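Local coordinates for ABC transporter substrate-binding protein (Pseudomonas aeruginosa, PDB 6R6K) that probably binds ferrous iron in the periplasm as the substrate-binding component of an ABC transporter, undergoing large conformational changes associated with binding, at residues Asp170-Thr175 with Ala217-Val222; Ala193-Ala198 with Asp213-Leu218; Lys221-Glu226 with Ser241-Tyr246. All coordinates share one frame; numbering follows the deposited sequence.

Contact 1: residues Asp170-Thr175 with Ala217-Val222; sequences DFRVAT and ALDVKV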
ATOM      1  N   ASP A 170     -24.349   0.496  -7.151  1.00 89.30           N
ATOM      2  CA  ASP A 170     -23.666  -0.192  -6.045  1.00 84.85           C
ATOM      3  C   ASP A 170     -22.237   0.298  -5.875  1.00 82.02           C
ATOM      4  O   ASP A 170     -21.673   0.191  -4.785  1.00 78.72           O
ATOM      5  CB  ASP A 170     -23.631  -1.716  -6.282  1.00 87.28           C
ATOM      6  CG  ASP A 170     -24.914  -2.496  -6.039  1.00105.57           C
ATOM      7  OD1 ASP A 170     -25.917  -1.885  -5.576  1.00108.47           O
ATOM      8  OD2 ASP A 170     -24.914  -3.721  -6.290  1.00113.56           O
ATOM      9  N   PHE A 171     -21.659   0.829  -6.959  1.00 76.61           N
ATOM     10  CA  PHE A 171     -20.300   1.343  -7.015  1.00 71.63           C
ATOM     11  C   PHE A 171     -20.146   2.717  -6.360  1.00 71.21           C
ATOM     12  O   PHE A 171     -19.028   3.220  -6.248  1.00 68.08           O
ATOM     13  CB  PHE A 171     -19.802   1.324  -8.458  1.00 74.31           C
ATOM     14  CG  PHE A 171     -19.577  -0.080  -8.966  1.00 75.90           C
ATOM     15  CD1 PHE A 171     -20.624  -0.817  -9.506  1.00 82.62           C
ATOM     16  CD2 PHE A 171     -18.315  -0.659  -8.924  1.00 75.31           C
ATOM     17  CE1 PHE A 171     -20.416  -2.113  -9.985  1.00 84.11           C
ATOM     18  CE2 PHE A 171     -18.107  -1.954  -9.401  1.00 78.76           C
ATOM     19  CZ  PHE A 171     -19.157  -2.672  -9.934  1.00 80.41           C
ATOM     20  N   ARG A 172     -21.264   3.322  -5.915  1.00 68.76           N
ATOM     21  CA  ARG A 172     -21.239   4.580  -5.166  1.00 67.49           C
ATOM     22  C   ARG A 172     -20.940   4.201  -3.690  1.00 67.05           C
ATOM     23  O   ARG A 172     -21.771   3.577  -3.018  1.00 68.26           O
ATOM     24  CB  ARG A 172     -22.567   5.360  -5.286  1.00 70.35           C
ATOM     25  CG  ARG A 172     -22.865   5.942  -6.677  1.00 73.53           C
ATOM     26  CD  ARG A 172     -24.129   6.808  -6.697  1.00 81.95           C
ATOM     27  NE  ARG A 172     -23.933   8.114  -6.046  1.00 91.82           N
ATOM     28  CZ  ARG A 172     -24.362   8.432  -4.823  1.00102.33           C
ATOM     29  NH1 ARG A 172     -25.047   7.554  -4.099  1.00 78.88           N
ATOM     30  NH2 ARG A 172     -24.108   9.634  -4.316  1.00 89.73           N
ATOM     31  N   VAL A 173     -19.709   4.490  -3.241  1.00 57.79           N
ATOM     32  CA  VAL A 173     -19.221   4.207  -1.891  1.00 54.16           C
ATOM     33  C   VAL A 173     -18.699   5.499  -1.260  1.00 56.55           C
ATOM     34  O   VAL A 173     -18.688   6.535  -1.917  1.00 58.16           O
ATOM     35  CB  VAL A 173     -18.146   3.064  -1.839  1.00 54.29           C
ATOM     36  CG1 VAL A 173     -18.707   1.734  -2.323  1.00 54.71           C
ATOM     37  CG2 VAL A 173     -16.846   3.437  -2.578  1.00 52.53           C
ATOM     38  N   ALA A 174     -18.245   5.430  -0.008  1.00 49.45           N
ATOM     39  CA  ALA A 174     -17.627   6.544   0.701  1.00 48.35           C
ATOM     40  C   ALA A 174     -16.437   5.968   1.478  1.00 48.50           C
ATOM     41  O   ALA A 174     -16.303   4.736   1.575  1.00 44.20           O
ATOM     42  CB  ALA A 174     -18.632   7.205   1.649  1.00 51.27           C
ATOM     43  N   THR A 175     -15.543   6.845   1.974  1.00 45.73           N
ATOM     44  CA  THR A 175     -14.381   6.396   2.745  1.00 42.16           C
ATOM     45  C   THR A 175     -14.135   7.204   4.011  1.00 44.20           C
ATOM     46  O   THR A 175     -14.535   8.361   4.105  1.00 46.28           O
ATOM     47  CB  THR A 175     -13.072   6.406   1.909  1.00 42.61           C
ATOM     48  OG1 THR A 175     -12.604   7.749   1.750  1.00 42.64           O
ATOM     49  CG2 THR A 175     -13.187   5.691   0.584  1.00 40.77           C
ATOM     50  N   ALA A 217     -25.644  11.134   7.222  1.00 68.05           N
ATOM     51  CA  ALA A 217     -25.868  12.217   6.271  1.00 70.90           C
ATOM     52  C   ALA A 217     -25.574  11.783   4.803  1.00 76.12           C
ATOM     53  O   ALA A 217     -26.012  12.451   3.865  1.00 78.78           O
ATOM     54  CB  ALA A 217     -24.992  13.403   6.652  1.00 70.88           C
ATOM     55  N   LEU A 218     -24.853  10.660   4.618  1.00 70.45           N
ATOM     56  CA  LEU A 218     -24.471  10.108   3.308  1.00 70.29           C
ATOM     57  C   LEU A 218     -25.577   9.238   2.688  1.00 79.79           C
ATOM     58  O   LEU A 218     -26.417   8.704   3.422  1.00 80.90           O
ATOM     59  CB  LEU A 218     -23.119   9.339   3.389  1.00 64.89           C
ATOM     60  CG  LEU A 218     -21.899  10.147   3.849  1.00 65.56           C
ATOM     61  CD1 LEU A 218     -20.707   9.270   4.055  1.00 61.66           C
ATOM     62  CD2 LEU A 218     -21.543  11.234   2.872  1.00 67.70           C
ATOM     63  N   ASP A 219     -25.569   9.103   1.336  1.00 78.42           N
ATOM     64  CA  ASP A 219     -26.567   8.328   0.588  1.00 81.99           C
ATOM     65  C   ASP A 219     -26.080   6.924   0.158  1.00 81.48           C
ATOM     66  O   ASP A 219     -26.797   6.200  -0.540  1.00 84.35           O
ATOM     67  CB  ASP A 219     -27.101   9.136  -0.622  1.00 88.94           C
ATOM     68  CG  ASP A 219     -26.057   9.771  -1.539  1.00103.76           C
ATOM     69  OD1 ASP A 219     -24.893   9.281  -1.564  1.00100.93           O
ATOM     70  OD2 ASP A 219     -26.406  10.749  -2.243  1.00114.21           O
ATOM     71  N   VAL A 220     -24.884   6.545   0.595  1.00 71.63           N
ATOM     72  CA  VAL A 220     -24.234   5.257   0.307  1.00 67.98           C
ATOM     73  C   VAL A 220     -24.377   4.283   1.490  1.00 69.80           C
ATOM     74  O   VAL A 220     -24.611   4.729   2.618  1.00 69.08           O
ATOM     75  CB  VAL A 220     -22.756   5.465  -0.112  1.00 67.09           C
ATOM     76  CG1 VAL A 220     -22.673   6.377  -1.326  1.00 68.50           C
ATOM     77  CG2 VAL A 220     -21.933   6.036   1.040  1.00 63.75           C
ATOM     78  N   LYS A 221     -24.266   2.965   1.234  1.00 65.39           N
ATOM     79  CA  LYS A 221     -24.402   1.959   2.298  1.00 64.34           C
ATOM     80  C   LYS A 221     -23.066   1.305   2.638  1.00 63.16           C
ATOM     81  O   LYS A 221     -22.937   0.723   3.709  1.00 61.25           O
ATOM     82  CB  LYS A 221     -25.460   0.887   1.952  1.00 70.38           C
ATOM     83  CG  LYS A 221     -26.892   1.402   1.768  1.00100.32           C
ATOM     84  CD  LYS A 221     -27.652   1.657   3.075  1.00115.89           C
ATOM     85  CE  LYS A 221     -29.044   2.177   2.795  1.00133.74           C
ATOM     86  NZ  LYS A 221     -29.884   2.206   4.022  1.00144.21           N
ATOM     87  N   VAL A 222     -22.078   1.388   1.729  1.00 57.25           N
ATOM     88  CA  VAL A 222     -20.746   0.795   1.920  1.00 52.64           C
ATOM     89  C   VAL A 222     -19.703   1.873   2.180  1.00 51.79           C
ATOM     90  O   VAL A 222     -19.652   2.871   1.461  1.00 52.60           O
ATOM     91  CB  VAL A 222     -20.360  -0.165   0.751  1.00 56.54           C
ATOM     92  CG1 VAL A 222     -18.878  -0.546   0.772  1.00 52.07           C
ATOM     93  CG2 VAL A 222     -21.236  -1.413   0.776  1.00 58.51           C
TER

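Contact 2: residues Ala193-Ala198 with Asp213-Leu218; sequences AVVEPA and DQLKAL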
ATOM      1  N   ALA A 193     -18.003  10.775  -0.901  1.00 61.46           N
ATOM      2  CA  ALA A 193     -17.429  11.677   0.105  1.00 58.77           C
ATOM      3  C   ALA A 193     -16.324  10.987   0.862  1.00 55.77           C
ATOM      4  O   ALA A 193     -16.286   9.756   0.927  1.00 50.97           O
ATOM      5  CB  ALA A 193     -18.500  12.116   1.087  1.00 61.33           C
ATOM      6  N   VAL A 194     -15.403  11.785   1.407  1.00 54.01           N
ATOM      7  CA  VAL A 194     -14.303  11.307   2.246  1.00 51.69           C
ATOM      8  C   VAL A 194     -14.454  11.939   3.636  1.00 55.21           C
ATOM      9  O   VAL A 194     -14.356  13.163   3.805  1.00 56.36           O
ATOM     10  CB  VAL A 194     -12.856  11.381   1.667  1.00 54.99           C
ATOM     11  CG1 VAL A 194     -12.613  12.625   0.816  1.00 57.49           C
ATOM     12  CG2 VAL A 194     -11.796  11.236   2.761  1.00 52.59           C
ATOM     13  N   VAL A 195     -14.746  11.080   4.613  1.00 48.93           N
ATOM     14  CA  VAL A 195     -14.878  11.440   6.013  1.00 48.37           C
ATOM     15  C   VAL A 195     -13.460  11.443   6.606  1.00 50.48           C
ATOM     16  O   VAL A 195     -12.709  10.478   6.450  1.00 46.31           O
ATOM     17  CB  VAL A 195     -15.867  10.513   6.760  1.00 51.11           C
ATOM     18  CG1 VAL A 195     -16.070  10.972   8.192  1.00 50.45           C
ATOM     19  CG2 VAL A 195     -17.206  10.443   6.033  1.00 53.50           C
ATOM     20  N   GLU A 196     -13.080  12.573   7.208  1.00 50.78           N
ATOM     21  CA  GLU A 196     -11.771  12.780   7.816  1.00 49.52           C
ATOM     22  C   GLU A 196     -11.614  11.905   9.074  1.00 53.83           C
ATOM     23  O   GLU A 196     -12.504  11.896   9.921  1.00 53.26           O
ATOM     24  CB  GLU A 196     -11.558  14.267   8.132  1.00 52.44           C
ATOM     25  CG  GLU A 196     -10.114  14.691   8.310  1.00 59.13           C
ATOM     26  CD  GLU A 196      -9.199  14.546   7.109  1.00 77.45           C
ATOM     27  OE1 GLU A 196      -7.998  14.291   7.341  1.00 57.08           O
ATOM     28  OE2 GLU A 196      -9.664  14.677   5.950  1.00 75.44           O
ATOM     29  N   PRO A 197     -10.508  11.118   9.180  1.00 49.90           N
ATOM     30  CA  PRO A 197     -10.335  10.258  10.359  1.00 48.01           C
ATOM     31  C   PRO A 197     -10.215  11.073  11.660  1.00 52.83           C
ATOM     32  O   PRO A 197      -9.398  11.986  11.747  1.00 53.43           O
ATOM     33  CB  PRO A 197      -9.058   9.471  10.028  1.00 47.11           C
ATOM     34  CG  PRO A 197      -8.882   9.599   8.558  1.00 51.27           C
ATOM     35  CD  PRO A 197      -9.373  10.968   8.248  1.00 49.27           C
ATOM     36  N   ALA A 198     -11.059  10.771  12.657  1.00 49.47           N
ATOM     37  CA  ALA A 198     -11.013  11.492  13.921  1.00 49.80           C
ATOM     38  C   ALA A 198     -10.916  10.586  15.161  1.00 53.33           C
ATOM     39  O   ALA A 198     -11.809   9.756  15.422  1.00 54.30           O
ATOM     40  CB  ALA A 198     -12.203  12.425  14.026  1.00 53.02           C
ATOM     41  N   ASP A 213     -22.568  10.968  12.725  1.00 55.58           N
ATOM     42  CA  ASP A 213     -23.328  12.092  12.162  1.00 58.76           C
ATOM     43  C   ASP A 213     -22.966  12.343  10.689  1.00 63.22           C
ATOM     44  O   ASP A 213     -23.853  12.617   9.880  1.00 66.93           O
ATOM     45  CB  ASP A 213     -23.108  13.377  12.981  1.00 61.07           C
ATOM     46  CG  ASP A 213     -23.794  13.398  14.327  1.00 65.86           C
ATOM     47  OD1 ASP A 213     -24.861  12.763  14.456  1.00 67.58           O
ATOM     48  OD2 ASP A 213     -23.265  14.057  15.253  1.00 68.55           O
ATOM     49  N   GLN A 214     -21.673  12.226  10.347  1.00 56.39           N
ATOM     50  CA  GLN A 214     -21.178  12.429   8.986  1.00 55.71           C
ATOM     51  C   GLN A 214     -21.613  11.280   8.063  1.00 60.44           C
ATOM     52  O   GLN A 214     -21.856  11.484   6.869  1.00 62.54           O
ATOM     53  CB  GLN A 214     -19.648  12.564   8.983  1.00 53.89           C
ATOM     54  CG  GLN A 214     -19.118  13.881   9.537  1.00 63.85           C
ATOM     55  CD  GLN A 214     -17.609  13.922   9.507  1.00 82.96           C
ATOM     56  OE1 GLN A 214     -17.004  14.390   8.543  1.00 81.52           O
ATOM     57  NE2 GLN A 214     -16.964  13.414  10.553  1.00 70.11           N
ATOM     58  N   LEU A 215     -21.720  10.081   8.635  1.00 55.07           N
ATOM     59  CA  LEU A 215     -22.087   8.852   7.953  1.00 54.35           C
ATOM     60  C   LEU A 215     -23.573   8.735   7.651  1.00 61.72           C
ATOM     61  O   LEU A 215     -23.913   8.388   6.524  1.00 63.10           O
ATOM     62  CB  LEU A 215     -21.574   7.652   8.762  1.00 51.74           C
ATOM     63  CG  LEU A 215     -20.320   6.917   8.239  1.00 52.88           C
ATOM     64  CD1 LEU A 215     -19.210   7.866   7.851  1.00 51.24           C
ATOM     65  CD2 LEU A 215     -19.802   5.977   9.284  1.00 52.47           C
ATOM     66  N   LYS A 216     -24.467   9.037   8.630  1.00 61.21           N
ATOM     67  CA  LYS A 216     -25.921   8.977   8.400  1.00 64.47           C
ATOM     68  C   LYS A 216     -26.391  10.019   7.342  1.00 72.23           C
ATOM     69  O   LYS A 216     -27.359   9.772   6.611  1.00 74.32           O
ATOM     70  CB  LYS A 216     -26.746   9.036   9.708  1.00 66.84           C
ATOM     71  CG  LYS A 216     -26.582  10.274  10.567  1.00 74.22           C
ATOM     72  CD  LYS A 216     -27.432  10.133  11.842  1.00 86.68           C
ATOM     73  CE  LYS A 216     -27.352  11.331  12.762  1.00 90.70           C
ATOM     74  NZ  LYS A 216     -28.249  11.181  13.940  1.00103.48           N
ATOM     75  N   ALA A 217     -25.644  11.134   7.222  1.00 68.05           N
ATOM     76  CA  ALA A 217     -25.868  12.217   6.271  1.00 70.90           C
ATOM     77  C   ALA A 217     -25.574  11.783   4.803  1.00 76.12           C
ATOM     78  O   ALA A 217     -26.012  12.451   3.865  1.00 78.78           O
ATOM     79  CB  ALA A 217     -24.992  13.403   6.652  1.00 70.88           C
ATOM     80  N   LEU A 218     -24.853  10.660   4.618  1.00 70.45           N
ATOM     81  CA  LEU A 218     -24.471  10.108   3.308  1.00 70.29           C
ATOM     82  C   LEU A 218     -25.577   9.238   2.688  1.00 79.79           C
ATOM     83  O   LEU A 218     -26.417   8.704   3.422  1.00 80.90           O
ATOM     84  CB  LEU A 218     -23.119   9.339   3.389  1.00 64.89           C
ATOM     85  CG  LEU A 218     -21.899  10.147   3.849  1.00 65.56           C
ATOM     86  CD1 LEU A 218     -20.707   9.270   4.055  1.00 61.66           C
ATOM     87  CD2 LEU A 218     -21.543  11.234   2.872  1.00 67.70           C
TER

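Contact 3: residues Lys221-Glu226 with Ser241-Tyr246; sequences KVIFSE and SGVKLY. With EDO (1,2-ethanediol), chain B; EDO (1,2-ethanediol), chain Y.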
ATOM      1  N   LYS A 221     -24.266   2.965   1.234  1.00 65.39           N
ATOM      2  CA  LYS A 221     -24.402   1.959   2.298  1.00 64.34           C
ATOM      3  C   LYS A 221     -23.066   1.305   2.638  1.00 63.16           C
ATOM      4  O   LYS A 221     -22.937   0.723   3.709  1.00 61.25           O
ATOM      5  CB  LYS A 221     -25.460   0.887   1.952  1.00 70.38           C
ATOM      6  CG  LYS A 221     -26.892   1.402   1.768  1.00100.32           C
ATOM      7  CD  LYS A 221     -27.652   1.657   3.075  1.00115.89           C
ATOM      8  CE  LYS A 221     -29.044   2.177   2.795  1.00133.74           C
ATOM      9  NZ  LYS A 221     -29.884   2.206   4.022  1.00144.21           N
ATOM     10  N   VAL A 222     -22.078   1.388   1.729  1.00 57.25           N
ATOM     11  CA  VAL A 222     -20.746   0.795   1.920  1.00 52.64           C
ATOM     12  C   VAL A 222     -19.703   1.873   2.180  1.00 51.79           C
ATOM     13  O   VAL A 222     -19.652   2.871   1.461  1.00 52.60           O
ATOM     14  CB  VAL A 222     -20.360  -0.165   0.751  1.00 56.54           C
ATOM     15  CG1 VAL A 222     -18.878  -0.546   0.772  1.00 52.07           C
ATOM     16  CG2 VAL A 222     -21.236  -1.413   0.776  1.00 58.51           C
ATOM     17  N   ILE A 223     -18.879   1.671   3.217  1.00 45.12           N
ATOM     18  CA  ILE A 223     -17.798   2.576   3.600  1.00 43.06           C
ATOM     19  C   ILE A 223     -16.515   1.803   3.798  1.00 44.44           C
ATOM     20  O   ILE A 223     -16.499   0.815   4.527  1.00 44.08           O
ATOM     21  CB  ILE A 223     -18.195   3.489   4.820  1.00 47.02           C
ATOM     22  CG1 ILE A 223     -18.953   4.737   4.357  1.00 50.99           C
ATOM     23  CG2 ILE A 223     -17.012   3.930   5.671  1.00 43.05           C
ATOM     24  CD1 ILE A 223     -20.312   4.600   4.384  1.00 59.17           C
ATOM     25  N   PHE A 224     -15.443   2.233   3.112  1.00 38.77           N
ATOM     26  CA  PHE A 224     -14.119   1.653   3.294  1.00 34.96           C
ATOM     27  C   PHE A 224     -13.381   2.540   4.266  1.00 37.68           C
ATOM     28  O   PHE A 224     -13.213   3.739   4.022  1.00 37.37           O
ATOM     29  CB  PHE A 224     -13.359   1.447   1.969  1.00 34.92           C
ATOM     30  CG  PHE A 224     -14.047   0.446   1.070  1.00 36.01           C
ATOM     31  CD1 PHE A 224     -13.887  -0.926   1.274  1.00 36.82           C
ATOM     32  CD2 PHE A 224     -14.885   0.876   0.043  1.00 38.15           C
ATOM     33  CE1 PHE A 224     -14.549  -1.844   0.465  1.00 39.25           C
ATOM     34  CE2 PHE A 224     -15.549  -0.039  -0.763  1.00 42.37           C
ATOM     35  CZ  PHE A 224     -15.391  -1.392  -0.542  1.00 40.22           C
ATOM     36  N   SER A 225     -12.973   1.959   5.388  1.00 33.00           N
ATOM     37  CA  SER A 225     -12.310   2.695   6.445  1.00 32.75           C
ATOM     38  C   SER A 225     -10.818   2.395   6.592  1.00 35.56           C
ATOM     39  O   SER A 225     -10.376   1.246   6.710  1.00 34.00           O
ATOM     40  CB  SER A 225     -13.049   2.490   7.773  1.00 35.21           C
ATOM     41  OG  SER A 225     -12.475   3.235   8.833  1.00 39.82           O
ATOM     42  N   GLU A 226     -10.057   3.483   6.644  1.00 35.23           N
ATOM     43  CA  GLU A 226      -8.602   3.532   6.861  1.00 34.18           C
ATOM     44  C   GLU A 226      -8.374   3.103   8.342  1.00 35.59           C
ATOM     45  O   GLU A 226      -7.387   2.456   8.682  1.00 34.69           O
ATOM     46  CB  GLU A 226      -8.176   4.996   6.631  1.00 35.89           C
ATOM     47  CG  GLU A 226      -6.730   5.371   6.822  1.00 47.88           C
ATOM     48  CD  GLU A 226      -6.509   6.814   6.432  1.00 59.79           C
ATOM     49  OE1 GLU A 226      -6.384   7.656   7.342  1.00 53.57           O
ATOM     50  OE2 GLU A 226      -6.488   7.108   5.216  1.00 61.50           O
ATOM     51  N   SER A 241     -25.928   4.437  12.134  1.00 53.55           N
ATOM     52  CA  SER A 241     -25.938   5.146  10.853  1.00 54.58           C
ATOM     53  C   SER A 241     -26.478   4.331   9.644  1.00 61.28           C
ATOM     54  O   SER A 241     -26.662   4.908   8.574  1.00 62.90           O
ATOM     55  CB  SER A 241     -24.557   5.717  10.545  1.00 52.28           C
ATOM     56  OG  SER A 241     -23.628   4.691  10.263  1.00 55.82           O
ATOM     57  N   GLY A 242     -26.708   3.028   9.816  1.00 58.28           N
ATOM     58  CA  GLY A 242     -27.207   2.152   8.754  1.00 60.59           C
ATOM     59  C   GLY A 242     -26.237   1.811   7.626  1.00 66.14           C
ATOM     60  O   GLY A 242     -26.633   1.194   6.629  1.00 68.32           O
ATOM     61  N   VAL A 243     -24.963   2.249   7.746  1.00 59.95           N
ATOM     62  CA  VAL A 243     -23.903   1.981   6.765  1.00 58.21           C
ATOM     63  C   VAL A 243     -23.226   0.652   7.192  1.00 60.62           C
ATOM     64  O   VAL A 243     -23.447   0.191   8.313  1.00 61.61           O
ATOM     65  CB  VAL A 243     -22.842   3.124   6.663  1.00 59.94           C
ATOM     66  CG1 VAL A 243     -23.422   4.511   6.383  1.00 62.07           C
ATOM     67  CG2 VAL A 243     -21.895   3.135   7.864  1.00 56.79           C
ATOM     68  N   LYS A 244     -22.409   0.069   6.317  1.00 53.95           N
ATOM     69  CA  LYS A 244     -21.623  -1.131   6.563  1.00 51.23           C
ATOM     70  C   LYS A 244     -20.149  -0.758   6.363  1.00 51.33           C
ATOM     71  O   LYS A 244     -19.746  -0.342   5.284  1.00 48.68           O
ATOM     72  CB  LYS A 244     -22.058  -2.292   5.666  1.00 55.42           C
ATOM     73  CG  LYS A 244     -22.999  -3.260   6.375  1.00 78.03           C
ATOM     74  CD  LYS A 244     -22.576  -4.716   6.179  1.00 92.48           C
ATOM     75  CE  LYS A 244     -22.699  -5.627   7.396  1.00108.65           C
ATOM     76  NZ  LYS A 244     -24.096  -5.742   7.917  1.00121.70           N
ATOM     77  N   LEU A 245     -19.370  -0.861   7.437  1.00 47.41           N
ATOM     78  CA  LEU A 245     -17.971  -0.477   7.484  1.00 44.88           C
ATOM     79  C   LEU A 245     -17.028  -1.628   7.128  1.00 45.32           C
ATOM     80  O   LEU A 245     -17.139  -2.709   7.700  1.00 44.46           O
ATOM     81  CB  LEU A 245     -17.670   0.145   8.860  1.00 44.40           C
ATOM     82  CG  LEU A 245     -16.600   1.225   8.826  1.00 47.98           C
ATOM     83  CD1 LEU A 245     -17.126   2.514   9.375  1.00 48.47           C
ATOM     84  CD2 LEU A 245     -15.388   0.789   9.598  1.00 50.08           C
ATOM     85  N   TYR A 246     -16.141  -1.406   6.127  1.00 40.44           N
ATOM     86  CA  TYR A 246     -15.197  -2.395   5.633  1.00 38.62           C
ATOM     87  C   TYR A 246     -13.765  -1.909   5.751  1.00 43.68           C
ATOM     88  O   TYR A 246     -13.443  -0.786   5.393  1.00 43.35           O
ATOM     89  CB  TYR A 246     -15.490  -2.765   4.181  1.00 39.88           C
ATOM     90  CG  TYR A 246     -16.800  -3.495   3.986  1.00 43.66           C
ATOM     91  CD1 TYR A 246     -17.990  -2.793   3.789  1.00 47.00           C
ATOM     92  CD2 TYR A 246     -16.859  -4.889   4.006  1.00 44.86           C
ATOM     93  CE1 TYR A 246     -19.203  -3.460   3.631  1.00 47.74           C
ATOM     94  CE2 TYR A 246     -18.069  -5.566   3.817  1.00 48.48           C
ATOM     95  CZ  TYR A 246     -19.234  -4.845   3.622  1.00 56.82           C
ATOM     96  OH  TYR A 246     -20.427  -5.496   3.417  1.00 68.40           O
TER
HETATM   97  C1  EDO B 426     -14.507  -3.407  10.336  1.00 47.91           C
HETATM   98  O1  EDO B 426     -15.246  -3.934   9.253  1.00 48.26           O
HETATM   99  C2  EDO B 426     -13.714  -2.139   9.942  1.00 46.89           C
HETATM  100  O2  EDO B 426     -13.384  -1.351  11.080  1.00 48.50           O
HETATM  101  C1  EDO Y 423      -4.229  11.475   5.217  1.00 65.85           C
HETATM  102  O1  EDO Y 423      -3.878  12.696   5.879  1.00 64.86           O
HETATM  103  C2  EDO Y 423      -5.496  10.818   5.861  1.00 62.50           C
HETATM  104  O2  EDO Y 423      -6.129   9.975   4.907  1.00 59.65           O

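Contact 1: residues Asp170-Thr175 with Ala217-Val222
Arg172 reaches across to Asp219 at the edge of this contact and forms its salt bridge. The main bond runs from Arg172 NH2 to Asp219 OD1 at 2.9 Å, with the oxygen nearly in the guanidinium plane. The donor meets OD1 on its syn side, 33° out of the carboxylate plane, because the two planes are turned 72° apart. Two weaker bonds, from NH1 to OD1 and from NH2 to OD2, complete the pairing, and a bend at chi3 (74°) turns the arginine's long chain toward the aspartate. Asp219 OD1 thus takes two N-H groups, and OD2 a weak third.

The second polar link is a backbone one, Ala174 N to Val222 O at 3.3 Å. It belongs to the parallel sheet of one alpha/beta lobe, as in other binding proteins of the zinc-uptake family, where strand 172-176 lies between 190-195 and 222-225. Val173 has its backbone partners on the other neighbour, at Glu190 and Thr192, whereas Ala174 also bonds with Phe224.

Between the two polar links, Val220 sets CG1 3.4 Å from Arg172 O and CG2 3.6 Å from Ala174 CB. Leu218 CD1 meets the same methyl; alanine suits a spot shared by two branched side chains. On the opposite side of the strands, Val173 and Val222 run alongside each other in the same direction, with their CG1 atoms 3.8 Å apart.

Contact 2: residues Ala193-Ala198 with Asp213-Leu218
Val195 carries most of this contact, turning its two methyls onto different residues of the helix end. The apolar touches come first. Val195 CG2 lies 3.7 Å from Leu215 CD1, the two side chains crossing at about a right angle, and 4.2 Å from Leu218 CD1. Two residues earlier on the same strand, Ala193 CB touches Leu218 CD2 at 3.6 Å, so the leucine spreads its branches over two residues of strand 190-195. Both of these strand side chains leave the backbone toward the helix, while that of Val194 between them points away, the alternation expected of an extended strand. Alanine lets the leucine branch come close to the backbone, and the beta-branched valine favours extended geometry while offering two methyls.

A polar group joins by van der Waals contact. Val195 CG1, held anti to the backbone N (chi1 -176°), meets the end of Gln214: NE2 at 3.5 Å and OE1 at 3.6 Å. Gln214 is extended beyond CG, which carries its amide out to the methyl, and NE2 has a weak hydrogen bond to Lys210 O, one turn earlier in the helix.

Backbone bonding stays within each segment or goes to neighbours. Leu218 N bonds to Leu215 O at 3.1 Å, and Val195 pairs with Thr175 and Gly177 in the parallel sheet. The contact is where the helical layer meets the sheet, helix 205-216 packing on the strand that precedes it in the chain. With no hydrogen bond or salt bridge between the segments, cohesion here rests on dispersion and on the burial of aliphatic surface.

Contact 3: residues Lys221-Glu226 with Ser241-Tyr246
Ile223 O is shared between a hydrogen bond and a CH...O contact, and also lies in the plane of the Tyr246 ring, at its edge. The segments are the two strands of a right-handed beta-alpha-beta crossover, strand 222-225, helix 231-241 and strand 244-247, in the parallel sheet of this lobe.

Four backbone hydrogen bonds join them, alternating in direction: Lys244 N to Lys221 O, Ile223 N to Lys244 O at 3.0 Å, Tyr246 N to Ile223 O at 2.8 Å, and Ser225 N to Tyr246 O. The Tyr246 N bond comes in nearly along the C=O axis (173° at the oxygen), whereas Ile223 N stands 22° out of the carbonyl plane of Lys244. Leu245 CA adds a longer touch to Ile223 O. Gly242, with positive phi, follows helix 231-241 and turns the chain toward its strand, a conformation glycine adopts easily.

On one face of the sheet Val222, Phe224 and Tyr246 meet helix 260-278. Tyr246 lays CD1 3.9 Å from Val222 CG1 and CB 3.8 Å from Phe224 CD1; the ring thus adds apolar surface to this buried side, while its OH bonds to Glu278. The other face holds Ile223 and Leu245, where Ile223 CG2, anti to the backbone N, approaches Leu245 CD1 at 4.0 Å. Ile223 CD1 also reaches Val243 CG1, and Val243 in turn touches Leu215 of helix 205-216. Ser225, small enough to sit close to Leu245, bonds through OG to Ile227 O. At the outer side of strand 244-247, a 1,2-ethanediol probably taken from the crystallisation liquor donates a hydrogen bond from O1 to Leu245 O, 2.7 Å away.

All three contacts involve one parallel sheet of order 190-195, 172-176, 222-225, 244-247, and their centres are only 8 to 10 Å apart. Contact 1 joins the inner strand 172-176 to the start of 222-225; contact 3 carries on from Lys221 and Val222, which both contain, to the outermost strand 244-247. Contact 2 lies on the other outermost strand, where helix 205-216 covers it, and shares Ala217 and Leu218 with contact 1. Along the chain contact 2 closes before contact 3 opens, and Leu215 of the one packs on Val243 of the other. Together they involve all four strands of the sheet and tie it to helix 205-216, in one region of the protein.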